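Local coordinates for protein signal recognition particle subunit SRP68 (Chaetomium thermophilum, PDB 4P3G) that probably serves, through its helical RNA-binding domain, in the signal recognition particle, which targets secretory and membrane proteins to the endoplasmic reticulum during translation, at residues K37-I47 / E68-Q76; T79-M90 / H108-I119. All coordinates share one frame; numbering follows the deposited sequence.

Interaction 1: residues K37-I47 / E68-Q76; sequences KLLNCRKKLNI and ENTEYVRLQ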
loop_
_atom_site.group_PDB
_atom_site.type_symbol
_atom_site.label_atom_id
_atom_site.label_comp_id
_atom_site.label_asym_id
_atom_site.label_seq_id
_atom_site.Cartn_x
_atom_site.Cartn_y
_atom_site.Cartn_z
ATOM N N LYS A 37 14.370 -5.272 41.595
ATOM C CA LYS A 37 12.935 -5.412 41.738
ATOM C C LYS A 37 12.506 -6.871 41.642
ATOM O O LYS A 37 11.581 -7.296 42.341
ATOM C CB LYS A 37 12.244 -4.554 40.698
ATOM C CG LYS A 37 12.627 -3.087 40.833
ATOM C CD LYS A 37 11.488 -2.202 40.424
ATOM C CE LYS A 37 11.970 -1.057 39.566
ATOM N NZ LYS A 37 10.896 -0.680 38.594
ATOM N N LEU A 38 13.185 -7.644 40.800
ATOM C CA LEU A 38 12.879 -9.064 40.679
ATOM C C LEU A 38 13.135 -9.746 42.010
ATOM O O LEU A 38 12.386 -10.631 42.435
ATOM C CB LEU A 38 13.764 -9.721 39.625
ATOM C CG LEU A 38 13.335 -11.111 39.157
ATOM C CD1 LEU A 38 11.904 -11.085 38.650
ATOM C CD2 LEU A 38 14.265 -11.641 38.089
ATOM N N LEU A 39 14.197 -9.302 42.676
ATOM C CA LEU A 39 14.606 -9.863 43.950
ATOM C C LEU A 39 13.570 -9.580 45.035
ATOM O O LEU A 39 13.114 -10.494 45.724
ATOM C CB LEU A 39 15.965 -9.280 44.344
ATOM C CG LEU A 39 16.604 -9.671 45.667
ATOM C CD1 LEU A 39 16.897 -11.151 45.713
ATOM C CD2 LEU A 39 17.865 -8.871 45.818
ATOM N N ASN A 40 13.186 -8.318 45.172
ATOM C CA ASN A 40 12.172 -7.951 46.143
ATOM C C ASN A 40 10.879 -8.687 45.844
ATOM O O ASN A 40 10.166 -9.090 46.757
ATOM C CB ASN A 40 11.944 -6.441 46.142
ATOM C CG ASN A 40 13.171 -5.666 46.603
ATOM O OD1 ASN A 40 13.906 -6.108 47.499
ATOM N ND2 ASN A 40 13.407 -4.511 45.986
ATOM N N CYS A 41 10.597 -8.894 44.561
ATOM C CA CYS A 41 9.347 -9.530 44.183
ATOM C C CYS A 41 9.294 -10.975 44.672
ATOM O O CYS A 41 8.288 -11.405 45.245
ATOM C CB CYS A 41 9.146 -9.480 42.666
ATOM S SG CYS A 41 7.494 -10.015 42.126
ATOM N N ARG A 42 10.385 -11.708 44.480
ATOM C CA ARG A 42 10.421 -13.107 44.879
ATOM C C ARG A 42 10.233 -13.258 46.389
ATOM O O ARG A 42 9.555 -14.180 46.851
ATOM C CB ARG A 42 11.723 -13.761 44.414
ATOM C CG ARG A 42 11.715 -14.084 42.947
ATOM C CD ARG A 42 13.085 -14.375 42.392
ATOM N NE ARG A 42 13.002 -14.680 40.959
ATOM C CZ ARG A 42 14.032 -14.705 40.115
ATOM N NH1 ARG A 42 15.254 -14.407 40.529
ATOM N NH2 ARG A 42 13.833 -15.004 38.840
ATOM N N LYS A 43 10.817 -12.350 47.161
ATOM C CA LYS A 43 10.669 -12.408 48.606
ATOM C C LYS A 43 9.209 -12.215 49.020
ATOM O O LYS A 43 8.727 -12.902 49.916
ATOM C CB LYS A 43 11.576 -11.391 49.289
ATOM C CG LYS A 43 13.043 -11.768 49.195
ATOM C CD LYS A 43 13.937 -10.691 49.775
ATOM C CE LYS A 43 15.413 -11.006 49.556
ATOM N NZ LYS A 43 16.303 -9.968 50.169
ATOM N N LYS A 44 8.505 -11.289 48.374
ATOM C CA LYS A 44 7.100 -11.043 48.699
ATOM C C LYS A 44 6.246 -12.287 48.503
ATOM O O LYS A 44 5.284 -12.512 49.234
ATOM C CB LYS A 44 6.526 -9.923 47.836
ATOM C CG LYS A 44 6.997 -8.542 48.199
ATOM C CD LYS A 44 5.968 -7.501 47.802
ATOM C CE LYS A 44 6.502 -6.109 48.053
ATOM N NZ LYS A 44 7.771 -5.918 47.285
ATOM N N LEU A 45 6.604 -13.086 47.510
ATOM C CA LEU A 45 5.842 -14.273 47.153
ATOM C C LEU A 45 6.380 -15.487 47.872
ATOM O O LEU A 45 5.915 -16.605 47.640
ATOM C CB LEU A 45 5.901 -14.510 45.639
ATOM C CG LEU A 45 5.214 -13.472 44.763
ATOM C CD1 LEU A 45 5.413 -13.796 43.298
ATOM C CD2 LEU A 45 3.744 -13.459 45.112
ATOM N N ASN A 46 7.316 -15.245 48.784
ATOM C CA ASN A 46 8.042 -16.311 49.470
ATOM C C ASN A 46 8.494 -17.383 48.475
ATOM O O ASN A 46 8.245 -18.575 48.646
ATOM C CB ASN A 46 7.239 -16.892 50.639
ATOM C CG ASN A 46 7.081 -15.900 51.795
ATOM O OD1 ASN A 46 7.958 -15.066 52.045
ATOM N ND2 ASN A 46 5.956 -15.990 52.503
ATOM N N ILE A 47 9.160 -16.902 47.428
ATOM C CA ILE A 47 9.783 -17.720 46.396
ATOM C C ILE A 47 11.306 -17.636 46.500
ATOM O O ILE A 47 11.854 -16.565 46.753
ATOM C CB ILE A 47 9.300 -17.277 44.983
ATOM C CG1 ILE A 47 7.820 -17.628 44.823
ATOM C CG2 ILE A 47 10.120 -17.926 43.867
ATOM C CD1 ILE A 47 7.227 -17.187 43.544
ATOM N N GLU A 68 -4.988 -15.467 42.564
ATOM C CA GLU A 68 -4.680 -15.431 43.992
ATOM C C GLU A 68 -3.882 -14.180 44.324
ATOM O O GLU A 68 -4.222 -13.433 45.231
ATOM C CB GLU A 68 -3.892 -16.677 44.411
ATOM C CG GLU A 68 -3.636 -16.794 45.917
ATOM C CD GLU A 68 -2.650 -17.904 46.283
ATOM O OE1 GLU A 68 -2.008 -18.470 45.370
ATOM O OE2 GLU A 68 -2.550 -18.240 47.485
ATOM N N ASN A 69 -2.818 -13.954 43.570
ATOM C CA ASN A 69 -1.929 -12.835 43.813
ATOM C C ASN A 69 -1.411 -12.261 42.495
ATOM O O ASN A 69 -0.789 -12.973 41.701
ATOM C CB ASN A 69 -0.771 -13.309 44.688
ATOM C CG ASN A 69 -0.006 -12.180 45.316
ATOM O OD1 ASN A 69 0.029 -11.066 44.798
ATOM N ND2 ASN A 69 0.628 -12.465 46.445
ATOM N N THR A 70 -1.630 -10.963 42.294
ATOM C CA THR A 70 -1.211 -10.289 41.069
ATOM C C THR A 70 0.296 -10.161 41.017
ATOM O O THR A 70 0.852 -9.898 39.964
ATOM C CB THR A 70 -1.864 -8.908 40.909
ATOM O OG1 THR A 70 -1.368 -8.012 41.910
ATOM C CG2 THR A 70 -3.363 -9.025 41.048
ATOM N N GLU A 71 0.966 -10.337 42.150
ATOM C CA GLU A 71 2.416 -10.259 42.135
ATOM C C GLU A 71 3.025 -11.338 41.232
ATOM O O GLU A 71 4.119 -11.172 40.704
ATOM C CB GLU A 71 2.996 -10.349 43.539
ATOM C CG GLU A 71 2.947 -9.051 44.301
ATOM C CD GLU A 71 3.800 -7.971 43.660
ATOM O OE1 GLU A 71 3.222 -6.962 43.202
ATOM O OE2 GLU A 71 5.044 -8.128 43.616
ATOM N N TYR A 72 2.326 -12.451 41.067
ATOM C CA TYR A 72 2.801 -13.499 40.187
ATOM C C TYR A 72 2.951 -12.976 38.758
ATOM O O TYR A 72 3.856 -13.384 38.026
ATOM C CB TYR A 72 1.857 -14.683 40.243
ATOM C CG TYR A 72 2.109 -15.551 41.446
ATOM C CD1 TYR A 72 3.091 -16.529 41.423
ATOM C CD2 TYR A 72 1.372 -15.389 42.606
ATOM C CE1 TYR A 72 3.336 -17.325 42.525
ATOM C CE2 TYR A 72 1.609 -16.179 43.715
ATOM C CZ TYR A 72 2.593 -17.148 43.664
ATOM O OH TYR A 72 2.836 -17.946 44.756
ATOM N N VAL A 73 2.048 -12.084 38.359
ATOM C CA VAL A 73 2.172 -11.407 37.073
ATOM C C VAL A 73 3.379 -10.482 37.103
ATOM O O VAL A 73 4.185 -10.499 36.189
ATOM C CB VAL A 73 0.900 -10.600 36.695
ATOM C CG1 VAL A 73 1.142 -9.715 35.476
ATOM C CG2 VAL A 73 -0.281 -11.541 36.460
ATOM N N ARG A 74 3.548 -9.708 38.164
ATOM C CA ARG A 74 4.692 -8.809 38.205
ATOM C C ARG A 74 6.013 -9.572 38.088
ATOM O O ARG A 74 6.934 -9.136 37.393
ATOM C CB ARG A 74 4.690 -7.986 39.479
ATOM C CG ARG A 74 5.751 -6.922 39.490
ATOM C CD ARG A 74 5.437 -5.845 40.519
ATOM N NE ARG A 74 6.331 -4.712 40.336
ATOM C CZ ARG A 74 7.366 -4.440 41.122
ATOM N NH1 ARG A 74 7.617 -5.211 42.176
ATOM N NH2 ARG A 74 8.136 -3.393 40.847
ATOM N N LEU A 75 6.077 -10.742 38.706
ATOM C CA LEU A 75 7.263 -11.572 38.621
ATOM C C LEU A 75 7.594 -11.895 37.162
ATOM O O LEU A 75 8.755 -11.849 36.758
ATOM C CB LEU A 75 7.046 -12.870 39.392
ATOM C CG LEU A 75 8.282 -13.759 39.504
ATOM C CD1 LEU A 75 9.309 -13.066 40.374
ATOM C CD2 LEU A 75 7.923 -15.116 40.080
ATOM N N GLN A 76 6.575 -12.232 36.380
ATOM C CA GLN A 76 6.773 -12.609 34.990
ATOM C C GLN A 76 7.233 -11.449 34.112
ATOM O O GLN A 76 8.062 -11.624 33.225
ATOM C CB GLN A 76 5.493 -13.200 34.427
ATOM C CG GLN A 76 5.060 -14.446 35.155
ATOM C CD GLN A 76 6.123 -15.522 35.142
ATOM O OE1 GLN A 76 6.856 -15.693 36.115
ATOM N NE2 GLN A 76 6.208 -16.263 34.036
#
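Leu45 lies over one face of the Tyr72 ring: its CD1 is 4.1 Å from the ring centroid and only 10° off the ring normal, a CH-pi contact. The other branch, CD2, also meets the CB of Glu71. The second apolar centre is Leu75. Its CG is anti to the backbone N (chi1 -174°), which carries Leu75 CD1 across to helix 27-44, 3.7 Å from Leu38 CD1 and close to Arg42 CG. Cys41 SG fills in beside the same methyl, and Ile47 meets Leu75 tip to tip, CD1 to CD2 at 4.1 Å. Helix 27-44 ends in a Schellman motif, Asn46 at positive phi with Ile47 N bonded to Arg42 O, which is consistent with Ile47 reaching this side.

The solvent side is looser and polar. Lys37 crosses Arg74 at about a right angle, touching it through CD, while Lys37 NZ stays 4.5 Å from Arg74 NH2; these like charges offer no mutual attraction. Lys44 lies along the same side, with opposite charge to nearby Glu71 but not in ionic contact. Asn69 meets Leu45 CD2 through ND2; within 68-76 its OD1 accepts from Glu71 N at 2.9 Å, a capping bond.

The short helical axes approach to 9.7 Å at 150°, an antiparallel packing of helices 27-44 and 71-93 in the all-helical RNA-binding domain. Leu38 continues onto Leu78, Thr79 and Arg82 farther along helix 71-93, while Val73, directed away from helix 27-44, packs on Ile66 of helix 63-68 and Leu123 of helix 103-128. Helix 71-93 is thereby sandwiched between helix 27-44 and those two helices.

Interaction 2: residues T79-M90 / H108-I119; sequences TAERAWAHAMAM and HIVSRLEKGARI. With PO4 (phosphate ion), chain E.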
loop_
_atom_site.group_PDB
_atom_site.type_symbol
_atom_site.label_atom_id
_atom_site.label_comp_id
_atom_site.label_asym_id
_atom_site.label_seq_id
_atom_site.Cartn_x
_atom_site.Cartn_y
_atom_site.Cartn_z
ATOM N N THR A 79 10.790 -10.641 34.864
ATOM C CA THR A 79 11.617 -11.696 34.329
ATOM C C THR A 79 11.843 -11.503 32.851
ATOM O O THR A 79 12.975 -11.540 32.388
ATOM C CB THR A 79 10.989 -13.064 34.582
ATOM O OG1 THR A 79 10.723 -13.208 35.986
ATOM C CG2 THR A 79 11.941 -14.150 34.157
ATOM N N ALA A 80 10.762 -11.267 32.121
ATOM C CA ALA A 80 10.826 -11.074 30.673
ATOM C C ALA A 80 11.576 -9.788 30.335
ATOM O O ALA A 80 12.429 -9.760 29.429
ATOM C CB ALA A 80 9.429 -11.055 30.087
ATOM N N GLU A 81 11.243 -8.727 31.062
ATOM C CA GLU A 81 11.854 -7.433 30.812
ATOM C C GLU A 81 13.367 -7.454 31.052
ATOM O O GLU A 81 14.113 -6.711 30.411
ATOM C CB GLU A 81 11.201 -6.354 31.674
ATOM C CG GLU A 81 9.917 -5.827 31.096
ATOM C CD GLU A 81 10.125 -5.117 29.776
ATOM O OE1 GLU A 81 10.584 -3.953 29.818
ATOM O OE2 GLU A 81 9.853 -5.727 28.706
ATOM N N ARG A 82 13.822 -8.280 31.989
ATOM C CA ARG A 82 15.252 -8.344 32.269
ATOM C C ARG A 82 16.022 -8.939 31.069
ATOM O O ARG A 82 17.045 -8.408 30.651
ATOM C CB ARG A 82 15.519 -9.136 33.557
ATOM C CG ARG A 82 16.944 -8.978 34.087
ATOM C CD ARG A 82 17.136 -9.670 35.422
ATOM N NE ARG A 82 17.159 -11.114 35.235
ATOM C CZ ARG A 82 17.497 -11.991 36.172
ATOM N NH1 ARG A 82 17.819 -11.577 37.393
ATOM N NH2 ARG A 82 17.483 -13.288 35.892
ATOM N N ALA A 83 15.483 -9.987 30.463
ATOM C CA ALA A 83 16.104 -10.586 29.279
ATOM C C ALA A 83 16.150 -9.586 28.133
ATOM O O ALA A 83 17.086 -9.579 27.340
ATOM C CB ALA A 83 15.348 -11.834 28.849
ATOM N N TRP A 84 15.097 -8.784 28.030
ATOM C CA TRP A 84 15.002 -7.759 27.021
ATOM C C TRP A 84 16.122 -6.738 27.223
ATOM O O TRP A 84 16.780 -6.298 26.261
ATOM C CB TRP A 84 13.645 -7.073 27.112
ATOM C CG TRP A 84 13.429 -6.048 26.054
ATOM C CD1 TRP A 84 13.030 -6.279 24.769
ATOM C CD2 TRP A 84 13.627 -4.630 26.170
ATOM N NE1 TRP A 84 12.965 -5.091 24.081
ATOM C CE2 TRP A 84 13.316 -4.065 24.921
ATOM C CE3 TRP A 84 14.040 -3.790 27.208
ATOM C CZ2 TRP A 84 13.412 -2.701 24.676
ATOM C CZ3 TRP A 84 14.123 -2.418 26.970
ATOM C CH2 TRP A 84 13.811 -1.893 25.715
ATOM N N ALA A 85 16.330 -6.362 28.484
ATOM C CA ALA A 85 17.326 -5.357 28.845
ATOM C C ALA A 85 18.720 -5.854 28.472
ATOM O O ALA A 85 19.542 -5.138 27.885
ATOM C CB ALA A 85 17.255 -5.084 30.331
ATOM N N HIS A 86 18.965 -7.112 28.801
ATOM C CA HIS A 86 20.249 -7.719 28.544
ATOM C C HIS A 86 20.489 -7.722 27.030
ATOM O O HIS A 86 21.577 -7.388 26.555
ATOM C CB HIS A 86 20.296 -9.117 29.171
ATOM C CG HIS A 86 21.642 -9.759 29.126
ATOM N ND1 HIS A 86 22.782 -9.089 28.738
ATOM C CD2 HIS A 86 22.030 -11.033 29.392
ATOM C CE1 HIS A 86 23.809 -9.919 28.756
ATOM N NE2 HIS A 86 23.376 -11.107 29.149
ATOM N N ALA A 87 19.461 -8.088 26.275
ATOM C CA ALA A 87 19.565 -8.116 24.826
ATOM C C ALA A 87 19.798 -6.709 24.277
ATOM O O ALA A 87 20.639 -6.523 23.397
ATOM C CB ALA A 87 18.342 -8.725 24.220
HETATM N N MSE A 88 19.090 -5.716 24.816
HETATM C CA MSE A 88 19.214 -4.349 24.307
HETATM C C MSE A 88 20.539 -3.718 24.664
HETATM O O MSE A 88 21.045 -2.869 23.929
HETATM C CB MSE A 88 18.090 -3.453 24.819
HETATM C CG MSE A 88 16.724 -3.709 24.190
HETATM SE SE MSE A 88 16.651 -3.651 22.245
HETATM C CE MSE A 88 16.843 -5.551 21.799
ATOM N N ALA A 89 21.088 -4.131 25.804
ATOM C CA ALA A 89 22.377 -3.636 26.267
ATOM C C ALA A 89 23.539 -4.110 25.396
ATOM O O ALA A 89 24.435 -3.326 25.084
ATOM C CB ALA A 89 22.603 -4.040 27.702
HETATM N N MSE A 90 23.541 -5.382 25.007
HETATM C CA MSE A 90 24.600 -5.879 24.126
HETATM C C MSE A 90 24.510 -5.223 22.759
HETATM O O MSE A 90 25.510 -4.805 22.177
HETATM C CB MSE A 90 24.527 -7.390 23.977
HETATM C CG MSE A 90 24.529 -8.096 25.300
HETATM SE SE MSE A 90 24.425 -10.016 25.116
HETATM C CE MSE A 90 26.151 -10.342 24.317
ATOM N N HIS A 108 23.407 -14.755 21.184
ATOM C CA HIS A 108 23.128 -14.530 22.606
ATOM C C HIS A 108 22.024 -13.475 22.780
ATOM O O HIS A 108 21.160 -13.582 23.650
ATOM C CB HIS A 108 24.405 -14.106 23.334
ATOM C CG HIS A 108 24.294 -14.116 24.824
ATOM N ND1 HIS A 108 25.024 -13.277 25.633
ATOM C CD2 HIS A 108 23.536 -14.874 25.667
ATOM C CE1 HIS A 108 24.726 -13.503 26.903
ATOM N NE2 HIS A 108 23.827 -14.473 26.944
ATOM N N ILE A 109 22.081 -12.442 21.952
ATOM C CA ILE A 109 21.050 -11.416 21.928
ATOM C C ILE A 109 19.698 -12.019 21.567
ATOM O O ILE A 109 18.693 -11.733 22.194
ATOM C CB ILE A 109 21.413 -10.319 20.932
ATOM C CG1 ILE A 109 22.566 -9.504 21.509
ATOM C CG2 ILE A 109 20.236 -9.420 20.697
ATOM C CD1 ILE A 109 23.015 -8.394 20.626
ATOM N N VAL A 110 19.687 -12.877 20.562
ATOM C CA VAL A 110 18.462 -13.526 20.155
ATOM C C VAL A 110 17.944 -14.460 21.248
ATOM O O VAL A 110 16.744 -14.456 21.519
ATOM C CB VAL A 110 18.652 -14.264 18.836
ATOM C CG1 VAL A 110 17.490 -15.202 18.586
ATOM C CG2 VAL A 110 18.773 -13.250 17.697
ATOM N N SER A 111 18.847 -15.204 21.903
ATOM C CA SER A 111 18.510 -16.103 23.033
ATOM C C SER A 111 17.737 -15.422 24.138
ATOM O O SER A 111 16.835 -16.009 24.728
ATOM C CB SER A 111 19.758 -16.674 23.681
ATOM O OG SER A 111 20.420 -17.573 22.842
ATOM N N ARG A 112 18.145 -14.194 24.437
ATOM C CA ARG A 112 17.563 -13.402 25.496
ATOM C C ARG A 112 16.159 -13.047 25.137
ATOM O O ARG A 112 15.224 -13.294 25.897
ATOM C CB ARG A 112 18.368 -12.119 25.742
ATOM C CG ARG A 112 19.401 -12.179 26.863
ATOM C CD ARG A 112 20.067 -13.536 26.946
ATOM N NE ARG A 112 19.446 -14.381 27.964
ATOM C CZ ARG A 112 19.590 -15.700 28.012
ATOM N NH1 ARG A 112 20.328 -16.325 27.092
ATOM N NH2 ARG A 112 18.987 -16.392 28.973
ATOM N N LEU A 113 16.018 -12.474 23.953
ATOM C CA LEU A 113 14.715 -12.091 23.443
ATOM C C LEU A 113 13.763 -13.273 23.301
ATOM O O LEU A 113 12.590 -13.168 23.637
ATOM C CB LEU A 113 14.894 -11.408 22.106
ATOM C CG LEU A 113 15.576 -10.054 22.158
ATOM C CD1 LEU A 113 15.745 -9.611 20.735
ATOM C CD2 LEU A 113 14.718 -9.078 22.913
ATOM N N GLU A 114 14.270 -14.398 22.807
ATOM C CA GLU A 114 13.418 -15.563 22.619
ATOM C C GLU A 114 12.952 -16.064 23.992
ATOM O O GLU A 114 11.824 -16.530 24.152
ATOM C CB GLU A 114 14.139 -16.664 21.827
ATOM C CG GLU A 114 14.498 -16.307 20.392
ATOM C CD GLU A 114 15.172 -17.472 19.636
ATOM O OE1 GLU A 114 15.720 -18.387 20.286
ATOM O OE2 GLU A 114 15.190 -17.467 18.380
ATOM N N LYS A 115 13.825 -15.955 24.987
ATOM C CA LYS A 115 13.461 -16.308 26.354
ATOM C C LYS A 115 12.399 -15.359 26.904
ATOM O O LYS A 115 11.418 -15.782 27.507
ATOM C CB LYS A 115 14.677 -16.258 27.257
ATOM C CG LYS A 115 14.325 -16.655 28.674
ATOM C CD LYS A 115 15.433 -16.359 29.618
ATOM C CE LYS A 115 15.059 -16.775 31.009
ATOM N NZ LYS A 115 16.171 -16.411 31.902
ATOM N N GLY A 116 12.591 -14.068 26.689
ATOM C CA GLY A 116 11.610 -13.095 27.119
ATOM C C GLY A 116 10.265 -13.337 26.435
ATOM O O GLY A 116 9.209 -13.208 27.073
ATOM N N ALA A 117 10.295 -13.694 25.147
ATOM C CA ALA A 117 9.067 -13.988 24.404
ATOM C C ALA A 117 8.347 -15.177 25.030
ATOM O O ALA A 117 7.151 -15.104 25.317
ATOM C CB ALA A 117 9.379 -14.278 22.964
ATOM N N ARG A 118 9.087 -16.255 25.282
ATOM C CA ARG A 118 8.502 -17.455 25.869
ATOM C C ARG A 118 7.829 -17.132 27.207
ATOM O O ARG A 118 6.725 -17.603 27.488
ATOM C CB ARG A 118 9.579 -18.518 26.083
ATOM C CG ARG A 118 9.988 -19.228 24.835
ATOM C CD ARG A 118 10.831 -20.462 25.106
ATOM N NE ARG A 118 12.067 -20.146 25.816
ATOM C CZ ARG A 118 13.222 -19.872 25.217
ATOM N NH1 ARG A 118 13.287 -19.840 23.898
ATOM N NH2 ARG A 118 14.305 -19.599 25.930
ATOM N N ILE A 119 8.470 -16.294 28.016
ATOM C CA ILE A 119 7.901 -15.964 29.313
ATOM C C ILE A 119 6.612 -15.172 29.145
ATOM O O ILE A 119 5.609 -15.470 29.789
ATOM C CB ILE A 119 8.918 -15.175 30.199
ATOM C CG1 ILE A 119 10.044 -16.099 30.630
ATOM C CG2 ILE A 119 8.244 -14.596 31.458
ATOM C CD1 ILE A 119 11.296 -15.339 31.013
HETATM P P PO4 E . 11.298 -20.005 21.091
HETATM O O1 PO4 E . 11.909 -18.813 21.783
HETATM O O2 PO4 E . 9.793 -19.840 21.024
HETATM O O3 PO4 E . 11.626 -21.271 21.849
HETATM O O4 PO4 E . 11.878 -20.129 19.699
#
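Ala83 O accepts the helical bond from Ala87 N at 3.0 Å and is also met across the contact by the methylenes of Arg112. Helices 71-93 and 103-128, consecutive in the chain, form an antiparallel helical hairpin of the RNA-binding domain. Small residues along it allow a near approach: the axes come within 7.9 Å at 162°, and the CA atoms of Ala80 and Gly116 lie 4.2 Å apart. Ala87 CB settles against Leu113 CG at 3.7 Å, next to Ile109 O. Leu113 then extends CD2 obliquely toward Trp84 CD1. At one end Thr79 CG2, opposite its own backbone N, crosses Ile119 CD1 at about a right angle, while OG1 bonds Leu75 O.

The other end is more polar. His86 and His108 have planes at 89°, while the selenium of selenomethionine Met90 approaches the His108 ring obliquely. Arg112 CG lies beside His86 CD2, and the chain bends beyond it. On the flank of helix 108-119, Arg118 NH1 makes weak hydrogen bonds to O1 and O3 of a phosphate, probably a crystallisation component, to which Arg150 NH1 is also hydrogen-bonded.

Alanine methyls, aliphatic branches and backbone carbonyls carry the interface, implying cohesion chiefly from close shape fit rather than directed polar bonds.

How the interactions relate
Helix 71-93 is common to both contacts, its first part packing on helix 27-44 in interaction 1 and its later part on helix 103-128 in interaction 2. The centre of interaction 1 lies about 19 Å from the chain centre, that of interaction 2 about 9 Å. Both are partly buried, with three of 12 touching residues buried in interaction 1 and six of 14 in interaction 2. The more peripheral contact buries 564 Å² and mixes larger aliphatic side chains with a charged outer side; the more central one buries 686 Å² and uses small residues for a nearer helix approach. They meet directly, since Gln76 O lies 3.5 Å from Ile119 CG2, forming continuous packing within the all-helical domain.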